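Local coordinates for soluble lytic murein transglycosylase (Pseudomonas aeruginosa, PDB 5OHU), which catalyses the lytic turnover of peptidoglycan, both exolytically and endolytically, probably by cleaving the glycosidic bonds of its glycan strands, at residues S493-A498 with Q560-F565; T500-A505 with L615-I620; F506-R511 with I545-N550; G518-M523 with A574-G579; W598-T601 with T607-Y610. All blocks are in the same frame, centred on the assembly; numbering follows the deposited sequence.

Contact 1 (S493-A498 with Q560-F565)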
# COMPACT_ATOMS: atom_id res chain seq x y z
N SER A 493 -17.04 0.02 -23.73
CA SER A 493 -17.52 -0.72 -22.57
C SER A 493 -16.39 -1.48 -21.87
O SER A 493 -16.48 -1.74 -20.67
CB SER A 493 -18.65 -1.66 -22.97
OG SER A 493 -18.17 -2.96 -23.22
N SER A 494 -15.31 -1.82 -22.58
CA SER A 494 -14.16 -2.41 -21.92
C SER A 494 -13.58 -1.46 -20.89
O SER A 494 -13.05 -1.91 -19.86
CB SER A 494 -13.09 -2.79 -22.94
OG SER A 494 -12.64 -1.65 -23.63
N TRP A 495 -13.67 -0.16 -21.13
CA TRP A 495 -13.11 0.81 -20.20
C TRP A 495 -13.85 0.78 -18.86
O TRP A 495 -13.22 0.81 -17.80
CB TRP A 495 -13.16 2.20 -20.82
CG TRP A 495 -12.36 3.23 -20.07
CD1 TRP A 495 -11.16 3.05 -19.41
CD2 TRP A 495 -12.72 4.61 -19.88
NE1 TRP A 495 -10.75 4.24 -18.84
CE2 TRP A 495 -11.69 5.21 -19.12
CE3 TRP A 495 -13.80 5.39 -20.29
CZ2 TRP A 495 -11.72 6.56 -18.75
CZ3 TRP A 495 -13.83 6.74 -19.93
CH2 TRP A 495 -12.79 7.31 -19.17
N ILE A 496 -15.18 0.67 -18.89
CA ILE A 496 -15.92 0.69 -17.64
C ILE A 496 -15.72 -0.62 -16.86
O ILE A 496 -15.64 -0.60 -15.62
CB ILE A 496 -17.40 1.00 -17.93
CG1 ILE A 496 -18.14 1.37 -16.65
CG2 ILE A 496 -18.10 -0.17 -18.56
CD1 ILE A 496 -19.56 1.83 -16.92
N PHE A 497 -15.64 -1.76 -17.54
CA PHE A 497 -15.21 -2.98 -16.87
C PHE A 497 -13.84 -2.80 -16.23
O PHE A 497 -13.62 -3.20 -15.08
CB PHE A 497 -15.16 -4.15 -17.85
CG PHE A 497 -16.49 -4.74 -18.18
CD1 PHE A 497 -17.34 -4.12 -19.07
CD2 PHE A 497 -16.87 -5.96 -17.63
CE1 PHE A 497 -18.56 -4.67 -19.39
CE2 PHE A 497 -18.09 -6.52 -17.95
CZ PHE A 497 -18.94 -5.87 -18.83
N ALA A 498 -12.90 -2.20 -16.97
CA ALA A 498 -11.55 -1.95 -16.45
C ALA A 498 -11.58 -1.06 -15.22
O ALA A 498 -10.91 -1.35 -14.22
CB ALA A 498 -10.68 -1.32 -17.54
N GLN A 560 -18.37 12.16 -17.86
CA GLN A 560 -18.02 13.56 -17.65
C GLN A 560 -16.51 13.77 -17.62
O GLN A 560 -15.98 14.69 -18.26
CB GLN A 560 -18.62 14.06 -16.33
CG GLN A 560 -20.08 14.47 -16.41
CD GLN A 560 -20.62 14.99 -15.08
OE1 GLN A 560 -20.45 14.37 -14.03
NE2 GLN A 560 -21.26 16.16 -15.13
N VAL A 561 -15.80 12.95 -16.86
CA VAL A 561 -14.35 13.07 -16.85
C VAL A 561 -13.81 12.81 -18.26
O VAL A 561 -12.90 13.49 -18.74
CB VAL A 561 -13.74 12.13 -15.81
CG1 VAL A 561 -12.27 12.31 -15.75
CG2 VAL A 561 -14.33 12.42 -14.43
N HIS A 562 -14.44 11.88 -18.97
CA HIS A 562 -14.02 11.52 -20.32
C HIS A 562 -14.15 12.71 -21.27
O HIS A 562 -13.20 13.04 -22.00
CB HIS A 562 -14.86 10.32 -20.77
CG HIS A 562 -14.53 9.80 -22.13
ND1 HIS A 562 -15.42 9.88 -23.18
CD2 HIS A 562 -13.46 9.11 -22.60
CE1 HIS A 562 -14.90 9.29 -24.25
NE2 HIS A 562 -13.72 8.81 -23.92
N SER A 563 -15.30 13.39 -21.28
CA SER A 563 -15.38 14.53 -22.20
C SER A 563 -14.60 15.73 -21.70
O SER A 563 -14.12 16.52 -22.51
CB SER A 563 -16.83 14.92 -22.50
OG SER A 563 -17.63 14.88 -21.35
N GLN A 564 -14.41 15.86 -20.39
CA GLN A 564 -13.59 16.95 -19.88
C GLN A 564 -12.15 16.88 -20.38
O GLN A 564 -11.50 17.92 -20.52
CB GLN A 564 -13.66 16.95 -18.36
CG GLN A 564 -12.65 17.82 -17.67
CD GLN A 564 -12.91 17.94 -16.18
OE1 GLN A 564 -13.63 17.13 -15.59
NE2 GLN A 564 -12.31 18.95 -15.57
N PHE A 565 -11.65 15.68 -20.71
CA PHE A 565 -10.32 15.50 -21.27
C PHE A 565 -10.39 15.00 -22.71
O PHE A 565 -9.62 14.13 -23.13
CB PHE A 565 -9.49 14.56 -20.40
CG PHE A 565 -9.07 15.20 -19.11
CD1 PHE A 565 -7.99 16.07 -19.07
CD2 PHE A 565 -9.80 14.99 -17.95
CE1 PHE A 565 -7.61 16.69 -17.90
CE2 PHE A 565 -9.43 15.61 -16.77
CZ PHE A 565 -8.32 16.48 -16.75

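Contact 2 (T500-A505 with L615-I620)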
# COMPACT_ATOMS: atom_id res chain seq x y z
N THR A 500 -14.02 -0.57 -13.18
CA THR A 500 -14.63 -1.34 -12.11
C THR A 500 -13.66 -2.37 -11.55
O THR A 500 -13.54 -2.52 -10.33
CB THR A 500 -15.89 -2.02 -12.63
OG1 THR A 500 -16.80 -1.00 -13.06
CG2 THR A 500 -16.54 -2.86 -11.56
N ARG A 501 -12.95 -3.07 -12.42
CA ARG A 501 -12.00 -4.07 -11.96
C ARG A 501 -10.92 -3.45 -11.06
O ARG A 501 -10.56 -4.03 -10.03
CB ARG A 501 -11.39 -4.78 -13.17
CG ARG A 501 -10.10 -5.55 -12.90
CD ARG A 501 -10.29 -6.73 -11.96
NE ARG A 501 -9.07 -7.51 -11.90
CZ ARG A 501 -8.07 -7.24 -11.07
NH1 ARG A 501 -8.16 -6.22 -10.22
NH2 ARG A 501 -6.98 -8.00 -11.08
N GLN A 502 -10.44 -2.26 -11.41
CA GLN A 502 -9.43 -1.57 -10.60
C GLN A 502 -10.01 -1.03 -9.30
O GLN A 502 -9.39 -1.14 -8.25
CB GLN A 502 -8.82 -0.42 -11.42
CG GLN A 502 -7.89 0.53 -10.70
CD GLN A 502 -6.67 -0.15 -10.06
OE1 GLN A 502 -6.29 0.18 -8.93
NE2 GLN A 502 -6.12 -1.16 -10.75
N GLU A 503 -11.21 -0.45 -9.35
CA GLU A 503 -11.74 0.26 -8.20
C GLU A 503 -12.17 -0.71 -7.10
O GLU A 503 -11.85 -0.51 -5.92
CB GLU A 503 -12.92 1.15 -8.62
CG GLU A 503 -12.52 2.41 -9.39
CD GLU A 503 -11.71 3.40 -8.55
OE1 GLU A 503 -11.04 4.27 -9.13
OE2 GLU A 503 -11.73 3.30 -7.30
N SER A 504 -12.93 -1.74 -7.46
CA SER A 504 -13.56 -2.62 -6.49
C SER A 504 -13.24 -4.09 -6.69
O SER A 504 -13.60 -4.90 -5.82
CB SER A 504 -15.09 -2.47 -6.54
OG SER A 504 -15.58 -2.99 -7.77
N ALA A 505 -12.63 -4.47 -7.81
CA ALA A 505 -12.47 -5.88 -8.18
C ALA A 505 -13.83 -6.58 -8.14
O ALA A 505 -13.94 -7.74 -7.72
CB ALA A 505 -11.46 -6.58 -7.27
N LEU A 615 -5.67 0.75 -18.31
CA LEU A 615 -5.47 0.57 -19.74
C LEU A 615 -5.22 -0.90 -20.07
O LEU A 615 -5.74 -1.41 -21.06
CB LEU A 615 -4.31 1.43 -20.24
CG LEU A 615 -4.57 2.94 -20.19
CD1 LEU A 615 -3.28 3.75 -20.47
CD2 LEU A 615 -5.69 3.32 -21.18
N SER A 616 -4.41 -1.58 -19.25
CA SER A 616 -4.13 -2.99 -19.51
C SER A 616 -5.39 -3.83 -19.36
O SER A 616 -5.65 -4.73 -20.17
CB SER A 616 -3.04 -3.49 -18.56
OG SER A 616 -1.80 -2.83 -18.79
N TYR A 617 -6.20 -3.53 -18.35
CA TYR A 617 -7.42 -4.30 -18.12
C TYR A 617 -8.40 -4.11 -19.27
O TYR A 617 -9.09 -5.06 -19.66
CB TYR A 617 -8.08 -3.90 -16.79
CG TYR A 617 -7.25 -4.17 -15.54
CD1 TYR A 617 -6.13 -5.00 -15.58
CD2 TYR A 617 -7.60 -3.59 -14.32
CE1 TYR A 617 -5.37 -5.25 -14.43
CE2 TYR A 617 -6.86 -3.84 -13.18
CZ TYR A 617 -5.76 -4.67 -13.23
OH TYR A 617 -5.03 -4.90 -12.09
N ALA A 618 -8.47 -2.89 -19.82
CA ALA A 618 -9.39 -2.63 -20.92
C ALA A 618 -9.03 -3.45 -22.14
O ALA A 618 -9.91 -3.87 -22.89
CB ALA A 618 -9.42 -1.14 -21.26
N VAL A 619 -7.74 -3.70 -22.36
CA VAL A 619 -7.35 -4.58 -23.46
C VAL A 619 -7.96 -5.95 -23.25
O VAL A 619 -8.58 -6.53 -24.15
CB VAL A 619 -5.82 -4.67 -23.58
CG1 VAL A 619 -5.45 -5.72 -24.59
CG2 VAL A 619 -5.23 -3.34 -24.00
N ILE A 620 -7.80 -6.49 -22.04
CA ILE A 620 -8.32 -7.83 -21.76
C ILE A 620 -9.83 -7.85 -21.90
O ILE A 620 -10.40 -8.75 -22.53
CB ILE A 620 -7.87 -8.28 -20.35
CG1 ILE A 620 -6.35 -8.32 -20.31
CG2 ILE A 620 -8.43 -9.66 -20.03
CD1 ILE A 620 -5.78 -9.19 -21.39
O HOH W 1 -5.76 -3.80 -9.92

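Contact 3 (F506-R511 with I545-N550). With PO4 (phosphate ion), chain H.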
# COMPACT_ATOMS: atom_id res chain seq x y z
N PHE A 506 -14.86 -5.85 -8.54
CA PHE A 506 -16.22 -6.36 -8.69
C PHE A 506 -16.86 -6.79 -7.38
O PHE A 506 -17.80 -7.59 -7.38
CB PHE A 506 -16.26 -7.49 -9.71
CG PHE A 506 -16.23 -7.01 -11.12
CD1 PHE A 506 -15.02 -6.71 -11.74
CD2 PHE A 506 -17.42 -6.81 -11.82
CE1 PHE A 506 -14.99 -6.25 -13.04
CE2 PHE A 506 -17.40 -6.35 -13.13
CZ PHE A 506 -16.18 -6.07 -13.74
N MET A 507 -16.41 -6.26 -6.25
CA MET A 507 -17.14 -6.43 -5.00
C MET A 507 -18.05 -5.23 -4.81
O MET A 507 -17.59 -4.13 -4.50
CB MET A 507 -16.18 -6.60 -3.83
CG MET A 507 -15.26 -7.81 -4.00
SD MET A 507 -15.87 -9.52 -3.77
CE MET A 507 -16.84 -9.86 -5.24
N SER A 508 -19.36 -5.44 -5.01
CA SER A 508 -20.32 -4.36 -5.11
C SER A 508 -20.63 -3.69 -3.78
O SER A 508 -21.25 -2.62 -3.78
CB SER A 508 -21.62 -4.86 -5.73
OG SER A 508 -22.29 -5.75 -4.86
N ASP A 509 -20.23 -4.30 -2.66
CA ASP A 509 -20.41 -3.70 -1.34
C ASP A 509 -19.11 -3.17 -0.78
O ASP A 509 -19.03 -2.87 0.42
CB ASP A 509 -21.03 -4.71 -0.37
CG ASP A 509 -20.27 -6.03 -0.33
OD1 ASP A 509 -19.35 -6.22 -1.15
OD2 ASP A 509 -20.61 -6.89 0.52
N ALA A 510 -18.08 -3.07 -1.61
CA ALA A 510 -16.80 -2.53 -1.16
C ALA A 510 -16.97 -1.09 -0.71
O ALA A 510 -17.74 -0.31 -1.28
CB ALA A 510 -15.76 -2.61 -2.27
N ARG A 511 -16.24 -0.73 0.34
CA ARG A 511 -16.30 0.64 0.84
C ARG A 511 -14.92 1.01 1.35
O ARG A 511 -14.31 0.25 2.10
CB ARG A 511 -17.36 0.77 1.94
CG ARG A 511 -17.37 2.13 2.57
CD ARG A 511 -18.56 2.31 3.47
NE ARG A 511 -18.32 3.45 4.35
CZ ARG A 511 -18.15 3.38 5.67
NH1 ARG A 511 -18.22 2.19 6.26
NH2 ARG A 511 -17.93 4.49 6.37
N ILE A 545 -24.60 0.85 -2.91
CA ILE A 545 -24.10 -0.53 -2.97
C ILE A 545 -25.00 -1.43 -3.79
O ILE A 545 -24.69 -2.61 -3.96
CB ILE A 545 -23.91 -1.18 -1.59
CG1 ILE A 545 -25.23 -1.30 -0.84
CG2 ILE A 545 -22.86 -0.46 -0.75
CD1 ILE A 545 -25.17 -2.32 0.27
N VAL A 546 -26.12 -0.92 -4.29
CA VAL A 546 -26.89 -1.65 -5.29
C VAL A 546 -26.13 -1.57 -6.61
O VAL A 546 -25.94 -0.46 -7.14
CB VAL A 546 -28.31 -1.09 -5.43
CG1 VAL A 546 -29.04 -1.79 -6.58
CG2 VAL A 546 -29.07 -1.27 -4.12
N PRO A 547 -25.68 -2.70 -7.17
CA PRO A 547 -24.81 -2.63 -8.36
C PRO A 547 -25.34 -1.75 -9.48
O PRO A 547 -24.60 -0.90 -9.99
CB PRO A 547 -24.71 -4.11 -8.79
CG PRO A 547 -24.92 -4.89 -7.50
CD PRO A 547 -25.91 -4.08 -6.70
N ASP A 548 -26.60 -1.89 -9.86
CA ASP A 548 -27.09 -1.15 -11.02
C ASP A 548 -27.13 0.35 -10.75
O ASP A 548 -26.90 1.15 -11.67
CB ASP A 548 -28.47 -1.65 -11.43
CG ASP A 548 -28.42 -2.99 -12.13
OD1 ASP A 548 -27.30 -3.49 -12.39
OD2 ASP A 548 -29.49 -3.54 -12.45
N VAL A 549 -27.43 0.76 -9.51
CA VAL A 549 -27.39 2.18 -9.18
C VAL A 549 -25.96 2.70 -9.24
O VAL A 549 -25.70 3.80 -9.74
CB VAL A 549 -28.02 2.43 -7.79
CG1 VAL A 549 -27.84 3.89 -7.39
CG2 VAL A 549 -29.50 2.03 -7.77
N ASN A 550 -25.01 1.90 -8.74
CA ASN A 550 -23.61 2.29 -8.78
C ASN A 550 -23.12 2.45 -10.22
O ASN A 550 -22.47 3.44 -10.57
CB ASN A 550 -22.77 1.23 -8.06
CG ASN A 550 -21.42 1.75 -7.66
OD1 ASN A 550 -20.44 1.60 -8.40
ND2 ASN A 550 -21.35 2.34 -6.47
P PO4 H . -21.00 -8.75 -6.64
O1 PO4 H . -22.49 -8.71 -6.45
O2 PO4 H . -20.63 -7.83 -7.78
O3 PO4 H . -20.30 -8.33 -5.37
O4 PO4 H . -20.56 -10.15 -6.98

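Contact 4 (G518-M523 with A574-G579)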
# COMPACT_ATOMS: atom_id res chain seq x y z
N GLY A 518 -18.95 1.04 -3.46
CA GLY A 518 -19.56 0.24 -4.51
C GLY A 518 -18.60 -0.15 -5.61
O GLY A 518 -17.37 -0.01 -5.51
N LEU A 519 -19.19 -0.68 -6.70
CA LEU A 519 -18.41 -1.21 -7.82
C LEU A 519 -17.44 -0.18 -8.37
O LEU A 519 -16.31 -0.52 -8.75
CB LEU A 519 -19.35 -1.69 -8.93
CG LEU A 519 -20.08 -2.99 -8.58
CD1 LEU A 519 -21.19 -3.29 -9.58
CD2 LEU A 519 -19.10 -4.17 -8.47
N MET A 520 -17.86 1.08 -8.43
CA MET A 520 -17.09 2.13 -9.05
C MET A 520 -16.58 3.16 -8.03
O MET A 520 -16.01 4.18 -8.43
CB MET A 520 -17.94 2.77 -10.15
CG MET A 520 -18.00 1.86 -11.38
SD MET A 520 -18.89 2.60 -12.78
CE MET A 520 -17.44 3.27 -13.66
N GLN A 521 -16.73 2.87 -6.73
CA GLN A 521 -16.06 3.60 -5.65
C GLN A 521 -16.40 5.09 -5.71
O GLN A 521 -15.53 5.96 -5.78
CB GLN A 521 -14.54 3.37 -5.68
CG GLN A 521 -14.12 1.98 -5.23
CD GLN A 521 -14.41 1.76 -3.74
OE1 GLN A 521 -13.56 2.01 -2.88
NE2 GLN A 521 -15.62 1.31 -3.43
N LEU A 522 -17.69 5.37 -5.71
CA LEU A 522 -18.17 6.73 -5.80
C LEU A 522 -18.20 7.38 -4.43
O LEU A 522 -18.64 6.78 -3.45
CB LEU A 522 -19.57 6.77 -6.42
CG LEU A 522 -19.71 6.18 -7.82
CD1 LEU A 522 -21.18 6.21 -8.27
CD2 LEU A 522 -18.81 6.96 -8.78
N MET A 523 -17.72 8.61 -4.37
CA MET A 523 -17.94 9.43 -3.20
C MET A 523 -19.39 9.93 -3.18
O MET A 523 -19.95 10.23 -4.24
CB MET A 523 -16.97 10.61 -3.18
CG MET A 523 -15.52 10.16 -3.07
SD MET A 523 -15.25 9.29 -1.51
CE MET A 523 -15.81 10.49 -0.31
N ALA A 574 -6.56 8.87 -15.27
CA ALA A 574 -5.75 9.55 -14.26
C ALA A 574 -6.61 10.48 -13.42
O ALA A 574 -6.45 10.56 -12.20
CB ALA A 574 -4.61 10.32 -14.94
N ALA A 575 -7.54 11.18 -14.05
CA ALA A 575 -8.37 12.12 -13.32
C ALA A 575 -9.33 11.41 -12.39
O ALA A 575 -9.61 11.90 -11.30
CB ALA A 575 -9.13 13.02 -14.30
N TYR A 576 -9.85 10.25 -12.82
CA TYR A 576 -10.70 9.46 -11.93
C TYR A 576 -9.99 9.18 -10.62
O TYR A 576 -10.61 9.24 -9.55
CB TYR A 576 -11.09 8.14 -12.61
CG TYR A 576 -12.36 7.49 -12.07
CD1 TYR A 576 -12.33 6.67 -10.95
CD2 TYR A 576 -13.59 7.71 -12.69
CE1 TYR A 576 -13.49 6.06 -10.46
CE2 TYR A 576 -14.77 7.11 -12.21
CZ TYR A 576 -14.70 6.28 -11.09
OH TYR A 576 -15.86 5.70 -10.62
N ASN A 577 -8.69 8.92 -10.67
CA ASN A 577 -7.96 8.51 -9.49
C ASN A 577 -7.39 9.70 -8.72
O ASN A 577 -7.42 9.70 -7.48
CB ASN A 577 -6.82 7.56 -9.87
CG ASN A 577 -5.96 7.19 -8.67
OD1 ASN A 577 -6.41 6.48 -7.76
ND2 ASN A 577 -4.73 7.71 -8.63
N ALA A 578 -6.89 10.73 -9.42
CA ALA A 578 -6.19 11.84 -8.79
C ALA A 578 -6.95 13.15 -8.84
O ALA A 578 -6.53 14.10 -8.17
CB ALA A 578 -4.80 12.04 -9.43
N GLY A 579 -8.02 13.25 -9.62
CA GLY A 579 -8.76 14.48 -9.76
C GLY A 579 -8.39 15.24 -11.02
O GLY A 579 -7.25 15.21 -11.49

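Contact 5 (W598-T601 with T607-Y610)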
# COMPACT_ATOMS: atom_id res chain seq x y z
N TRP A 598 4.24 10.48 -20.91
CA TRP A 598 3.38 11.15 -19.94
C TRP A 598 3.01 10.22 -18.80
O TRP A 598 3.09 10.60 -17.63
CB TRP A 598 2.11 11.68 -20.60
CG TRP A 598 1.32 12.53 -19.62
CD1 TRP A 598 1.54 13.85 -19.32
CD2 TRP A 598 0.21 12.11 -18.80
NE1 TRP A 598 0.63 14.27 -18.37
CE2 TRP A 598 -0.20 13.23 -18.05
CE3 TRP A 598 -0.49 10.91 -18.66
CZ2 TRP A 598 -1.26 13.17 -17.16
CZ3 TRP A 598 -1.55 10.86 -17.77
CH2 TRP A 598 -1.92 11.98 -17.03
N ILE A 599 2.62 8.98 -19.12
CA ILE A 599 2.26 8.02 -18.08
C ILE A 599 3.45 7.75 -17.18
O ILE A 599 3.34 7.75 -15.95
CB ILE A 599 1.72 6.72 -18.69
CG1 ILE A 599 0.31 6.92 -19.23
CG2 ILE A 599 1.65 5.65 -17.61
CD1 ILE A 599 0.00 6.01 -20.41
N GLU A 600 4.61 7.51 -17.80
CA GLU A 600 5.80 7.16 -17.04
C GLU A 600 6.21 8.27 -16.08
O GLU A 600 6.80 7.99 -15.03
CB GLU A 600 6.97 6.85 -17.98
CG GLU A 600 8.08 6.12 -17.28
CD GLU A 600 7.58 4.86 -16.61
OE1 GLU A 600 6.96 4.02 -17.34
OE2 GLU A 600 7.76 4.74 -15.36
N THR A 601 5.91 9.53 -16.42
CA THR A 601 6.37 10.66 -15.63
C THR A 601 5.26 11.25 -14.78
O THR A 601 5.39 12.37 -14.29
CB THR A 601 6.99 11.75 -16.51
OG1 THR A 601 6.02 12.25 -17.44
CG2 THR A 601 8.20 11.20 -17.30
N THR A 607 -1.03 6.85 -8.99
CA THR A 607 -1.80 7.18 -10.17
C THR A 607 -1.18 6.56 -11.42
O THR A 607 -1.90 6.09 -12.31
CB THR A 607 -1.93 8.69 -10.30
OG1 THR A 607 -2.51 9.21 -9.11
CG2 THR A 607 -2.81 9.03 -11.47
N ARG A 608 0.15 6.50 -11.47
CA ARG A 608 0.81 5.86 -12.61
C ARG A 608 0.38 4.40 -12.73
O ARG A 608 -0.01 3.94 -13.81
CB ARG A 608 2.33 5.96 -12.50
CG ARG A 608 3.04 5.11 -13.59
CD ARG A 608 4.54 4.92 -13.35
NE ARG A 608 5.17 6.20 -13.07
CZ ARG A 608 5.63 6.57 -11.88
NH1 ARG A 608 5.59 5.74 -10.82
NH2 ARG A 608 6.17 7.78 -11.76
N GLN A 609 0.40 3.67 -11.60
CA GLN A 609 0.02 2.26 -11.63
C GLN A 609 -1.47 2.10 -11.89
O GLN A 609 -1.89 1.19 -12.61
CB GLN A 609 0.40 1.59 -10.31
CG GLN A 609 0.31 0.06 -10.37
CD GLN A 609 1.29 -0.52 -11.40
OE1 GLN A 609 2.47 -0.20 -11.36
NE2 GLN A 609 0.79 -1.35 -12.33
N TYR A 610 -2.29 2.97 -11.29
CA TYR A 610 -3.71 2.99 -11.60
C TYR A 610 -3.95 3.05 -13.11
O TYR A 610 -4.66 2.21 -13.68
CB TYR A 610 -4.36 4.18 -10.90
CG TYR A 610 -5.85 4.27 -11.05
CD1 TYR A 610 -6.42 4.82 -12.20
CD2 TYR A 610 -6.70 3.80 -10.04
CE1 TYR A 610 -7.80 4.89 -12.33
CE2 TYR A 610 -8.07 3.87 -10.17
CZ TYR A 610 -8.61 4.41 -11.31
OH TYR A 610 -9.99 4.50 -11.43

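Contact 1 (S493-A498 with Q560-F565)
Trp495 and His562 bridge two helices of the lysozyme-like transglycosylase domain, 493-504 and 547-564, and their pairing illustrates how the distance between two helices can be bridged by long aromatic side chains. The backbones do not approach closely here, for the CA atoms of Trp495 and His562 are 10.7 Å apart. No hydrogen bond joins the two segments.

The aromatic part of the contact is an oblique meeting of rings. The six-membered ring of Trp495 and the imidazole of His562 have their centroids 5.3 Å apart and their planes inclined at 50°, an arrangement that is neither a parallel stack nor an edge-to-face pair. Both side chains leave their helices with CG anti to the backbone N (chi1 -168° for Trp495 and -179° for His562), and this sends each ring out toward the other helix.

The polar end of the indole is engaged outside the pair: Trp495 NE1 is hydrogen-bonded to Ser573 OG, which probably helps to fix the rotation of the ring. Arg569 and Ala572, also from helix 569-578, pack against Trp495, while Leu491 touches His562.

The van der Waals part lies at the far corner of the indole. Trp495 CZ3 rests 3.8 Å from His562 CB, and the same carbon comes within 3.6 Å of His562 CD2.

Contact 2 (T500-A505 with L615-I620)
Arg501 crosses Tyr617 at about a right angle where helix 493-504 packs against helix 605-624 in the lysozyme-like domain, a helix pair joined by side chains that meet between the helices. Its CG, anti to the backbone N (chi1 162°), lies 3.5 Å from Tyr617 CD2. A bend at chi2 then folds the rest of the chain back, bringing the guanidinium over the phenol end: Tyr617 CZ stands 4.0 Å above the centre of the guanidinium plane. The two planes are 31° apart, so the groups are tilted against each other. Arg501 NE is hydrogen-bonded to Arg473 O, which ties the side chain to the backbone at the end of helix 470-473.

Gln502 reaches the same ring with its amide, NE2 lying 3.7 Å from Tyr617 CE2 and the amide and ring planes only 15° apart. A water links the two polar ends: it stands 2.5 Å from Tyr617 OH, in the plane of the ring at its edge, and takes a weak hydrogen bond from Gln502 NE2. The amide also makes a weak bond to Asn613 OD1.

Glu503 turns elsewhere, its OE1 hydrogen-bonded to Tyr610 OH; with Ser504 it matches the Glu-Ser signature of this family. Ser504 OG is hydrogen-bonded to Leu519 O. At Ala505 phi is positive, and Ala505 N makes a weak bond of 3.1 Å to Arg501 O.

Contact 3 (F506-R511 with I545-N550)
Pro547 offers one face of its pyrrolidine ring to Ser508, whose CB stands over the ring's CG at 3.7 Å. Two peptide carbonyls come together nearby: Ser508 O and Ile545 O are 3.4 Å apart, and as both are acceptors, no bond joins them. Beyond them, Ile545 CG2 touches the backbone at Asp509 CA, at 4.1 Å, while the Asp509 carboxylate is directed off the contact.

Ser508 meanwhile faces a phosphate ion, probably from the crystallisation liquor. Its N-H points almost straight at the anion, Ser508 N to phosphate O3 being 3.1 Å with an angle of 177° at the hydrogen. With chi1 at 68°, OG swings to the same ion, where its bonds are weak and their choice of acceptor unsettled.

The surface contact thus sets a type I beta turn, Met507 to Ala510, against the start of helix 547-564, for which Val546 is the N-cap, an example of a loop packed on a helix N-terminus within the lysozyme-like domain.

Contact 4 (G518-M523 with A574-G579)
Tyr576 carries this contact, reaching from helix 569-578 to the backbone of Met520, and the residues around it show how one phenol can fix a loop to a helix. The helix itself packs on helices 605-624 and 547-564 through Ala574 and Ala575.

At Tyr576 CG is anti to the backbone N (chi1 -157°), which sends the ring toward the loop, whose nearest CA, that of Leu522, is 10.0 Å from Tyr576 CA. The hydroxyl of Tyr576 donates to Met520 O at 2.7 Å, approaching in the plane of that carbonyl, on a lone pair, while the oxygen lies in the plane of the ring at its edge. Two carbons lie beside the same hydroxyl: Met520 CB is 3.6 Å from Tyr576 OH, and Leu522 CD2 comes to 3.7 Å from it. The tyrosine side chain also touches Glu503 and Tyr610. Further along, at Gly579, a positive phi ends the helix.

The accepting carbonyl belongs to the family's Gly-Leu-Met-Gln sequence, and the type I turn from Gly518 to Gln521 holds it in shape. There Gly518 O receives both Gln521 N and Gln521 NE2, the latter at 3.0 Å; NE2 also makes a weak bond to Ala510 O. A short, well-directed bond set beside carbon neighbours satisfies the carbonyl of a buried residue, holds the phenol hydroxyl in place and probably favours an O-H lying in the ring plane.

Contact 5 (W598-T601 with T607-Y610)
Arg608 grips the end of helix 595-600 by its last carbonyl, an instance of an arginine side chain satisfying a helix C-terminus across the short link between two helices. The close part of the contact lies here: Arg608 NE donates to Glu600 O at 3.1 Å, and Arg608 NH2 adds a weak bond to the same oxygen. The donor NE stands well above the carbonyl plane, 53° out of it, so it does not use a lone pair. Alongside, the aliphatic stem runs past Ile599, with Arg608 CG 3.6 Å from Ile599 O, and a bend at chi3 (-49°) turns the guanidinium back to Glu600.

The looser part is ionic. Glu600 OE2 and Arg608 NE form a long salt bridge of 3.8 Å in which the oxygen lies well out of the guanidinium plane, so charge alone acts. Each group has firmer partners: Glu600 OE1 is hydrogen-bonded to Tyr375 OH and Trp346 NE1, its OE2 pairs with Arg315, and Arg608 NH1 pairs with Asp605. The exposed Gln609 departs from the other helix at its CB.

The two consecutive helices, 595-600 and 605-624, pack on helix 307-319 through Arg608 against Trp312, and on helix 569-578 through Ile599 against Val570.

Overall arrangement
The five contacts cluster in the C-terminal, lysozyme-like part of a largely helical chain, and four of them share helices. Helix 493-504 serves contacts 1 and 2, whose centres are 12 Å apart; helix 547-564 serves contacts 1 and 3; helix 605-624 serves contacts 2 and 5. Along the chain the segments of contacts 1 and 2 alternate, as do those of 1 and 4 and of 3 and 4, so the domain is interlocked rather than built from successive hairpins. Contacts 2 and 4 each touch all the others, while contacts 3 and 5 are farthest apart, about 27 Å between centres. Residues of contact 5 also touch helix 307-319, linking the C-terminal part to the earlier helices.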